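Local coordinates for bifunctional protein PutA (Bdellovibrio bacteriovorus, PDB 5UR2) that probably oxidises proline to glutamate in two steps, pairing a flavin-dependent proline dehydrogenase with an NAD-dependent glutamate semialdehyde dehydrogenase, at residues 602-607 against 651-656. Numbering follows the deposited sequence.
Sequences RYYARH and MVTAAA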
ATOM      1  N   ARG B 602     -17.304   7.049   3.275  1.00 17.76           N
ATOM      2  CA  ARG B 602     -16.320   7.309   4.319  1.00 19.27           C
ATOM      3  C   ARG B 602     -15.008   6.591   4.036  1.00 15.70           C
ATOM      4  O   ARG B 602     -13.934   7.149   4.270  1.00 16.98           O
ATOM      5  CB  ARG B 602     -16.883   6.901   5.684  1.00 17.33           C
ATOM      6  CG  ARG B 602     -18.178   7.610   5.997  1.00 15.80           C
ATOM      7  CD  ARG B 602     -18.211   7.971   7.456  1.00 16.49           C
ATOM      8  NE  ARG B 602     -19.515   8.474   7.865  1.00 15.53           N
ATOM      9  CZ  ARG B 602     -19.915   9.735   7.743  1.00 20.85           C
ATOM     10  NH1 ARG B 602     -19.127  10.651   7.187  1.00 20.92           N
ATOM     11  NH2 ARG B 602     -21.119  10.082   8.181  1.00 19.15           N
ATOM     12  N   TYR B 603     -15.074   5.361   3.515  1.00 16.49           N
ATOM     13  CA  TYR B 603     -13.853   4.599   3.265  1.00 18.54           C
ATOM     14  C   TYR B 603     -13.027   5.222   2.144  1.00 18.49           C
ATOM     15  O   TYR B 603     -11.808   5.385   2.274  1.00 21.08           O
ATOM     16  CB  TYR B 603     -14.202   3.156   2.939  1.00 15.89           C
ATOM     17  CG  TYR B 603     -13.017   2.229   2.747  1.00 19.43           C
ATOM     18  CD1 TYR B 603     -12.494   1.504   3.820  1.00 16.50           C
ATOM     19  CD2 TYR B 603     -12.439   2.050   1.488  1.00 12.98           C
ATOM     20  CE1 TYR B 603     -11.406   0.614   3.645  1.00 14.59           C
ATOM     21  CE2 TYR B 603     -11.363   1.183   1.303  1.00 19.57           C
ATOM     22  CZ  TYR B 603     -10.851   0.464   2.382  1.00 19.55           C
ATOM     23  OH  TYR B 603      -9.794  -0.393   2.190  1.00 18.05           O
ATOM     24  N   TYR B 604     -13.662   5.582   1.028  1.00 18.86           N
ATOM     25  CA  TYR B 604     -12.860   6.156  -0.045  1.00 17.28           C
ATOM     26  C   TYR B 604     -12.384   7.548   0.340  1.00 16.69           C
ATOM     27  O   TYR B 604     -11.280   7.944  -0.042  1.00 16.97           O
ATOM     28  CB  TYR B 604     -13.638   6.163  -1.371  1.00 16.58           C
ATOM     29  CG  TYR B 604     -13.960   4.753  -1.848  1.00 17.73           C
ATOM     30  CD1 TYR B 604     -13.034   3.721  -1.697  1.00 14.78           C
ATOM     31  CD2 TYR B 604     -15.207   4.445  -2.394  1.00 21.16           C
ATOM     32  CE1 TYR B 604     -13.315   2.425  -2.111  1.00 15.60           C
ATOM     33  CE2 TYR B 604     -15.517   3.147  -2.800  1.00 16.98           C
ATOM     34  CZ  TYR B 604     -14.562   2.138  -2.650  1.00 18.79           C
ATOM     35  OH  TYR B 604     -14.850   0.854  -3.045  1.00 20.04           O
ATOM     36  N   ALA B 605     -13.179   8.290   1.121  1.00 12.95           N
ATOM     37  CA  ALA B 605     -12.692   9.583   1.594  1.00 19.43           C
ATOM     38  C   ALA B 605     -11.506   9.397   2.527  1.00 20.14           C
ATOM     39  O   ALA B 605     -10.489  10.098   2.403  1.00 25.68           O
ATOM     40  CB  ALA B 605     -13.811  10.380   2.276  1.00 13.06           C
ATOM     41  N   ARG B 606     -11.596   8.423   3.436  1.00 19.14           N
ATOM     42  CA  ARG B 606     -10.462   8.121   4.303  1.00 19.34           C
ATOM     43  C   ARG B 606      -9.240   7.709   3.484  1.00 15.77           C
ATOM     44  O   ARG B 606      -8.124   8.155   3.758  1.00 23.53           O
ATOM     45  CB  ARG B 606     -10.844   7.027   5.302  1.00 15.91           C
ATOM     46  CG  ARG B 606      -9.716   6.565   6.220  1.00 17.94           C
ATOM     47  CD  ARG B 606     -10.237   5.439   7.141  1.00 26.50           C
ATOM     48  NE  ARG B 606      -9.252   5.022   8.129  1.00 29.46           N
ATOM     49  CZ  ARG B 606      -8.208   4.246   7.849  1.00 30.90           C
ATOM     50  NH1 ARG B 606      -8.009   3.808   6.609  1.00 23.35           N
ATOM     51  NH2 ARG B 606      -7.355   3.921   8.803  1.00 28.27           N
ATOM     52  N   HIS B 607      -9.432   6.870   2.464  1.00 18.41           N
ATOM     53  CA  HIS B 607      -8.292   6.399   1.675  1.00 18.32           C
ATOM     54  C   HIS B 607      -7.630   7.546   0.914  1.00 20.83           C
ATOM     55  O   HIS B 607      -6.397   7.623   0.851  1.00 21.41           O
ATOM     56  CB  HIS B 607      -8.736   5.299   0.710  1.00 13.19           C
ATOM     57  CG  HIS B 607      -7.627   4.405   0.246  1.00 21.46           C
ATOM     58  ND1 HIS B 607      -7.787   3.490  -0.777  1.00 22.29           N
ATOM     59  CD2 HIS B 607      -6.345   4.275   0.671  1.00 18.55           C
ATOM     60  CE1 HIS B 607      -6.653   2.839  -0.961  1.00 19.68           C
ATOM     61  NE2 HIS B 607      -5.762   3.299  -0.099  1.00 20.62           N
ATOM     62  N   MET B 651     -18.973   3.603  -6.773  1.00 18.79           N
ATOM     63  CA  MET B 651     -18.305   3.946  -8.029  1.00 18.51           C
ATOM     64  C   MET B 651     -18.159   5.459  -8.166  1.00 17.29           C
ATOM     65  O   MET B 651     -17.072   5.964  -8.473  1.00 13.92           O
ATOM     66  CB  MET B 651     -19.086   3.378  -9.222  1.00 19.83           C
ATOM     67  CG  MET B 651     -19.132   1.851  -9.332  1.00 23.72           C
ATOM     68  SD  MET B 651     -20.392   1.345 -10.556  1.00 29.80           S
ATOM     69  CE  MET B 651     -19.798  -0.262 -11.051  1.00 34.99           C
ATOM     70  N   VAL B 652     -19.237   6.203  -7.893  1.00 17.19           N
ATOM     71  CA  VAL B 652     -19.232   7.650  -8.110  1.00 15.92           C
ATOM     72  C   VAL B 652     -18.282   8.349  -7.139  1.00 21.30           C
ATOM     73  O   VAL B 652     -17.525   9.248  -7.535  1.00 18.73           O
ATOM     74  CB  VAL B 652     -20.663   8.221  -8.003  1.00 19.82           C
ATOM     75  CG1 VAL B 652     -20.646   9.761  -8.020  1.00 17.54           C
ATOM     76  CG2 VAL B 652     -21.509   7.742  -9.153  1.00 14.55           C
ATOM     77  N   THR B 653     -18.343   7.994  -5.845  1.00 14.79           N
ATOM     78  CA  THR B 653     -17.498   8.692  -4.876  1.00 13.65           C
ATOM     79  C   THR B 653     -16.035   8.308  -5.039  1.00 17.36           C
ATOM     80  O   THR B 653     -15.146   9.156  -4.865  1.00 19.90           O
ATOM     81  CB  THR B 653     -17.947   8.434  -3.435  1.00 16.26           C
ATOM     82  OG1 THR B 653     -17.947   7.029  -3.162  1.00 15.77           O
ATOM     83  CG2 THR B 653     -19.318   8.998  -3.181  1.00 15.41           C
ATOM     84  N   ALA B 654     -15.752   7.039  -5.360  1.00 14.56           N
ATOM     85  CA  ALA B 654     -14.360   6.659  -5.591  1.00 17.87           C
ATOM     86  C   ALA B 654     -13.781   7.455  -6.750  1.00 16.04           C
ATOM     87  O   ALA B 654     -12.720   8.071  -6.623  1.00 17.25           O
ATOM     88  CB  ALA B 654     -14.230   5.156  -5.862  1.00 13.78           C
ATOM     89  N   ALA B 655     -14.507   7.501  -7.871  1.00 18.27           N
ATOM     90  CA  ALA B 655     -14.044   8.247  -9.035  1.00 18.43           C
ATOM     91  C   ALA B 655     -13.869   9.723  -8.698  1.00 20.36           C
ATOM     92  O   ALA B 655     -12.831  10.321  -8.990  1.00 21.62           O
ATOM     93  CB  ALA B 655     -15.038   8.082 -10.183  1.00 19.02           C
ATOM     94  N   ALA B 656     -14.886  10.322  -8.086  1.00 16.11           N
ATOM     95  CA  ALA B 656     -14.858  11.756  -7.832  1.00 18.07           C
ATOM     96  C   ALA B 656     -13.835  12.120  -6.764  1.00 23.09           C
ATOM     97  O   ALA B 656     -13.081  13.090  -6.934  1.00 23.39           O
ATOM     98  CB  ALA B 656     -16.256  12.246  -7.445  1.00 16.38           C
TER
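Y604 meets A654 and T653 where helix 587-611 passes helix 646-657. The main interaction is a CH-pi contact. The methyl of A654 sits over one face of the Y604 ring, with CB of A654 4.0 Å from the ring centroid and 24° off the normal. It is shifted toward the rim, nearest CD2 of Y604 (3.7 Å from CB of A654). The Y604 torsion sets CG anti to the carbonyl carbon (chi1 -64°), which carries the ring across to the second helix. The backbones come close here, with the CA atoms of Y604 and A654 5.8 Å apart.

The second interaction is at the ring edge. OG1 of T653 lies in the ring plane, 3.8 Å from CD2 of Y604, a van der Waals contact.

OG1 of T653 hydrogen-bonds to the carbonyl of A649, one turn back in its own helix. The Y604 hydroxyl accepts a hydrogen bond from the backbone N of G956, and the Y604 ring also meets that of Y960. All three touching residues are buried. The Y604 side chain is about 9 Å from that of E746, a predicted active-site residue. Helix 646-657 links parallel strands 623-638 and 661-665, a beta-alpha-beta crossover consistent with the Rossmann-type NAD-binding domain of the aldehyde dehydrogenase fold.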